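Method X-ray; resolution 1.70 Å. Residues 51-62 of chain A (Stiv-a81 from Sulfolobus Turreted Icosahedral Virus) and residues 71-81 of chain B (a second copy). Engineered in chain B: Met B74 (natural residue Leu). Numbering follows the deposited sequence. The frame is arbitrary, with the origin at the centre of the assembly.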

# COMPACT_ATOMS: atom_id res chain seq x y z
N GLU A 51 -17.47 12.28 -19.77
CA GLU A 51 -16.93 12.65 -21.07
C GLU A 51 -15.88 13.75 -20.89
O GLU A 51 -14.79 13.65 -21.44
N GLU A 52 -16.23 14.76 -20.09
CA GLU A 52 -15.32 15.86 -19.76
C GLU A 52 -15.08 15.92 -18.26
O GLU A 52 -15.98 16.26 -17.50
N VAL A 53 -13.86 15.60 -17.83
CA VAL A 53 -13.48 15.81 -16.44
C VAL A 53 -13.21 17.31 -16.21
O VAL A 53 -12.63 17.98 -17.07
N ASP A 54 -13.67 17.83 -15.07
CA ASP A 54 -13.55 19.27 -14.78
C ASP A 54 -12.14 19.81 -15.02
O ASP A 54 -11.15 19.24 -14.55
N THR A 55 -12.07 20.93 -15.75
CA THR A 55 -10.80 21.59 -16.07
C THR A 55 -10.01 21.96 -14.83
O THR A 55 -8.78 21.99 -14.85
N GLU A 56 -10.72 22.24 -13.74
CA GLU A 56 -10.07 22.56 -12.47
C GLU A 56 -9.12 21.46 -12.03
O GLU A 56 -8.06 21.75 -11.47
N LEU A 57 -9.50 20.19 -12.25
CA LEU A 57 -8.62 19.08 -11.86
C LEU A 57 -7.33 19.05 -12.68
O LEU A 57 -6.26 18.81 -12.12
N TYR A 58 -7.43 19.30 -13.98
CA TYR A 58 -6.24 19.37 -14.85
C TYR A 58 -5.33 20.56 -14.47
O TYR A 58 -4.09 20.45 -14.50
N ASN A 59 -5.97 21.68 -14.14
CA ASN A 59 -5.27 22.88 -13.67
C ASN A 59 -4.50 22.61 -12.37
O ASN A 59 -3.32 22.95 -12.28
N LEU A 60 -5.17 22.00 -11.39
CA LEU A 60 -4.53 21.64 -10.11
C LEU A 60 -3.35 20.70 -10.34
O LEU A 60 -2.29 20.84 -9.73
N LEU A 61 -3.57 19.70 -11.19
CA LEU A 61 -2.53 18.73 -11.52
C LEU A 61 -1.27 19.42 -12.02
O LEU A 61 -0.16 19.13 -11.56
N HIS A 62 -1.46 20.33 -12.97
CA HIS A 62 -0.33 21.05 -13.54
C HIS A 62 0.33 21.97 -12.52
O HIS A 62 1.54 22.01 -12.41
N ALA B 71 4.92 17.23 -18.82
CA ALA B 71 3.83 16.29 -19.14
C ALA B 71 2.45 16.80 -18.73
O ALA B 71 1.49 16.73 -19.51
N THR B 72 2.33 17.33 -17.51
CA THR B 72 1.05 17.88 -17.07
C THR B 72 0.64 19.11 -17.89
O THR B 72 -0.54 19.36 -18.07
N SER B 73 1.61 19.87 -18.39
CA SER B 73 1.29 21.00 -19.26
C SER B 73 0.68 20.50 -20.55
O SER B 73 -0.33 21.03 -21.02
N MSE B 74 1.32 19.49 -21.13
CA MSE B 74 0.82 18.88 -22.37
C MSE B 74 -0.60 18.32 -22.17
O MSE B 74 -1.44 18.37 -23.07
N PHE B 75 -0.84 17.75 -20.99
CA PHE B 75 -2.11 17.11 -20.64
C PHE B 75 -3.25 18.13 -20.62
O PHE B 75 -4.32 17.87 -21.15
N ILE B 76 -3.02 19.31 -20.04
CA ILE B 76 -4.08 20.31 -19.95
C ILE B 76 -4.31 21.02 -21.28
O ILE B 76 -5.46 21.31 -21.64
N ASP B 77 -3.24 21.31 -22.00
CA ASP B 77 -3.34 21.89 -23.34
C ASP B 77 -4.19 20.98 -24.23
O ASP B 77 -5.07 21.44 -24.95
N SER B 78 -3.90 19.68 -24.16
CA SER B 78 -4.62 18.68 -24.95
C SER B 78 -6.09 18.59 -24.56
O SER B 78 -6.95 18.43 -25.43
N GLU B 79 -6.36 18.66 -23.27
CA GLU B 79 -7.73 18.61 -22.77
C GLU B 79 -8.53 19.83 -23.23
O GLU B 79 -9.68 19.69 -23.65
N ASN B 80 -7.92 21.02 -23.18
CA ASN B 80 -8.61 22.23 -23.63
C ASN B 80 -8.88 22.24 -25.14
O ASN B 80 -9.88 22.81 -25.60
N LYS B 81 -8.00 21.59 -25.90
CA LYS B 81 -8.21 21.41 -27.34
C LYS B 81 -9.38 20.48 -27.61
O LYS B 81 -10.12 20.68 -28.58

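Two helices from two copies of the same protein, residues 55-62 of chain A and 71-80 of chain B, lie nearly antiparallel, with their N-to-C directions at 161° and their axes approaching to 9.0 Å. The backbones come close enough that Tyr A58 faces Ile B76 and His A62 faces Thr B72, and the two stretches together bury 653 Å².

The apolar contacts are built from side chains whose CA-to-CB bonds point toward the opposing helix: Tyr A58 and Leu A61 on one side, Thr B72, Phe B75, Ile B76 and Glu B79 on the other. Tyr A58, in the m rotamer with chi2 near -92°, brings its ring into contact with Phe B75 and Glu B79. Its CE1 lies 3.5 Å from CE2 of Phe B75, over one face of the phenylalanine ring. The two rings meet obliquely, with centroids 5.1 Å apart and planes at 55°. Phe B75 is t at chi1, and at its edge CD2 meets CD2 of Leu A61 at 3.7 Å. Leu A61 (t, p) also places CG 3.8 Å from CG2 of Thr B72, so its branched end touches both the threonine methyl and the phenylalanine ring. Ile B76 (t, t) brings its CB to 4.1 Å from CB of Tyr A58; the CA atoms of Tyr A58 and Ile B76 are 5.6 Å apart, and the isoleucine offers apolar surface from CB outward to pack against the tyrosine CB.

A further contact uses the aliphatic part of a charged residue. Glu B79 (t, p) sets its CG over one face of the Tyr A58 ring, 3.7 Å from the ring centroid and 15° off the normal, a CH-pi arrangement. The methylene chain thus covers the ring while the carboxylate continues to the polar margin.

The direct hydrogen bond between the stretches runs from His A62 ND1 to Thr B72 OG1, at 2.9 Å and an N-H...O angle of 171°. His A62 is t at chi1, Thr B72 is p, and the hydroxyl lies at the edge of the imidazole, near its plane, where the ND1 hydrogen points. Threonine serves doubly here, since its hydroxyl accepts this bond while its methyl packs on Leu A61. The other imidazole nitrogen is satisfied elsewhere in the structure.

Two waters extend the polar network. Water 1 accepts from Val A53 N (2.9 Å), donates to Glu B79 OE2 (2.8 Å) and is hydrogen-bonded to Tyr A58 OH (2.8 Å), tying the loop before the chain A helix to chain B. Water 2 donates to the carbonyl oxygens Tyr A58 O (3.0 Å) and Thr B72 O (2.9 Å), bridging the two backbones.

At the same margin two like charges meet: Glu A52 (m, m) leaves its backbone sideways, but its end comes nearer to chain B, leaving its OE2 2.6 Å from OE2 of Glu B79. Whether a proton is shared between these carboxylates is left open by the geometry. The engineered Met B74, modelled as selenomethionine, points away and takes no part.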

# COMPACT_ATOMS: atom_id res chain seq x y z
CB GLU A 51 -18.05 13.12 -22.01
CG GLU A 51 -18.96 11.98 -22.47
CD GLU A 51 -19.84 12.36 -23.65
OE1 GLU A 51 -19.30 12.86 -24.65
OE2 GLU A 51 -21.06 12.14 -23.57
CB GLU A 52 -15.92 17.21 -20.19
CG GLU A 52 -15.95 17.46 -21.69
CD GLU A 52 -14.66 18.08 -22.22
OE1 GLU A 52 -14.75 19.04 -23.01
OE2 GLU A 52 -13.57 17.60 -21.85
CB VAL A 53 -12.27 14.94 -16.06
CG1 VAL A 53 -11.78 15.26 -14.65
CG2 VAL A 53 -12.65 13.47 -16.17
CB ASP A 54 -13.95 19.57 -13.34
CG ASP A 54 -15.46 19.55 -13.12
OD1 ASP A 54 -16.23 19.65 -14.11
OD2 ASP A 54 -15.88 19.44 -11.95
CB THR A 55 -11.03 22.89 -16.89
OG1 THR A 55 -11.71 22.56 -18.11
CG2 THR A 55 -9.70 23.55 -17.21
CB GLU A 56 -11.09 22.82 -11.36
CG GLU A 56 -10.48 23.30 -10.05
CD GLU A 56 -9.64 24.56 -10.22
OE1 GLU A 56 -10.23 25.63 -10.48
OE2 GLU A 56 -8.39 24.48 -10.08
CB LEU A 57 -9.35 17.72 -11.94
CG LEU A 57 -10.45 17.49 -10.90
CD1 LEU A 57 -11.02 16.09 -11.06
CD2 LEU A 57 -9.94 17.67 -9.48
CB TYR A 58 -6.60 19.46 -16.33
CG TYR A 58 -7.26 18.22 -16.90
CD1 TYR A 58 -6.52 17.21 -17.49
CD2 TYR A 58 -8.65 18.07 -16.87
CE1 TYR A 58 -7.14 16.07 -18.01
CE2 TYR A 58 -9.28 16.94 -17.39
CZ TYR A 58 -8.52 15.95 -17.95
OH TYR A 58 -9.14 14.82 -18.46
CB ASN A 59 -6.25 24.05 -13.49
CG ASN A 59 -6.76 24.60 -14.81
OD1 ASN A 59 -6.05 24.58 -15.81
ND2 ASN A 59 -7.99 25.11 -14.81
CB LEU A 60 -5.52 20.94 -9.17
CG LEU A 60 -6.56 21.77 -8.42
CD1 LEU A 60 -7.54 20.83 -7.74
CD2 LEU A 60 -5.90 22.70 -7.41
CB LEU A 61 -3.06 17.73 -12.54
CG LEU A 61 -2.06 16.68 -13.06
CD1 LEU A 61 -1.48 15.87 -11.91
CD2 LEU A 61 -2.71 15.77 -14.08
CB HIS A 62 -0.76 21.85 -14.76
CG HIS A 62 0.34 22.66 -15.35
ND1 HIS A 62 1.55 22.11 -15.71
CD2 HIS A 62 0.42 23.98 -15.64
CE1 HIS A 62 2.34 23.07 -16.18
NE2 HIS A 62 1.66 24.20 -16.17
CB ALA B 71 4.11 14.92 -18.50
CB THR B 72 1.04 18.23 -15.58
OG1 THR B 72 2.00 19.26 -15.31
CG2 THR B 72 1.32 16.98 -14.73
CB SER B 73 2.54 21.83 -19.56
OG SER B 73 2.18 23.00 -20.28
CB MSE B 74 1.74 17.75 -22.83
CG MSE B 74 3.15 18.17 -23.23
SE MSE B 74 4.36 16.62 -23.42
CE MSE B 74 3.28 15.56 -24.66
CB PHE B 75 -1.92 16.41 -19.28
CG PHE B 75 -2.91 15.31 -18.96
CD1 PHE B 75 -3.24 14.32 -19.86
CD2 PHE B 75 -3.42 15.22 -17.67
CE1 PHE B 75 -4.10 13.29 -19.51
CE2 PHE B 75 -4.28 14.21 -17.31
CZ PHE B 75 -4.63 13.24 -18.23
CB ILE B 76 -3.88 21.32 -18.78
CG1 ILE B 76 -4.96 22.40 -18.85
CG2 ILE B 76 -2.52 21.94 -18.80
CD1 ILE B 76 -5.09 23.19 -17.58
CB ASP B 77 -1.96 22.04 -23.97
CG ASP B 77 -1.14 23.16 -23.35
OD1 ASP B 77 -1.60 23.82 -22.39
OD2 ASP B 77 0.00 23.36 -23.81
CB SER B 78 -3.97 17.31 -24.78
OG SER B 78 -4.55 16.38 -25.68
CB GLU B 79 -7.74 18.50 -21.23
CG GLU B 79 -9.12 18.52 -20.60
CD GLU B 79 -9.97 17.30 -20.96
OE1 GLU B 79 -9.42 16.29 -21.45
OE2 GLU B 79 -11.20 17.36 -20.73
CB ASN B 80 -7.83 23.48 -23.21
CG ASN B 80 -7.91 23.73 -21.72
OD1 ASN B 80 -8.76 23.15 -21.02
ND2 ASN B 80 -7.04 24.58 -21.21
CB LYS B 81 -6.94 20.86 -28.01
CG LYS B 81 -5.86 21.90 -28.24
CD LYS B 81 -4.57 21.28 -28.77
CE LYS B 81 -3.40 22.25 -28.66
NZ LYS B 81 -2.12 21.64 -29.12
O HOH W 1 -11.67 14.87 -19.62
O HOH W 2 -2.63 18.51 -16.23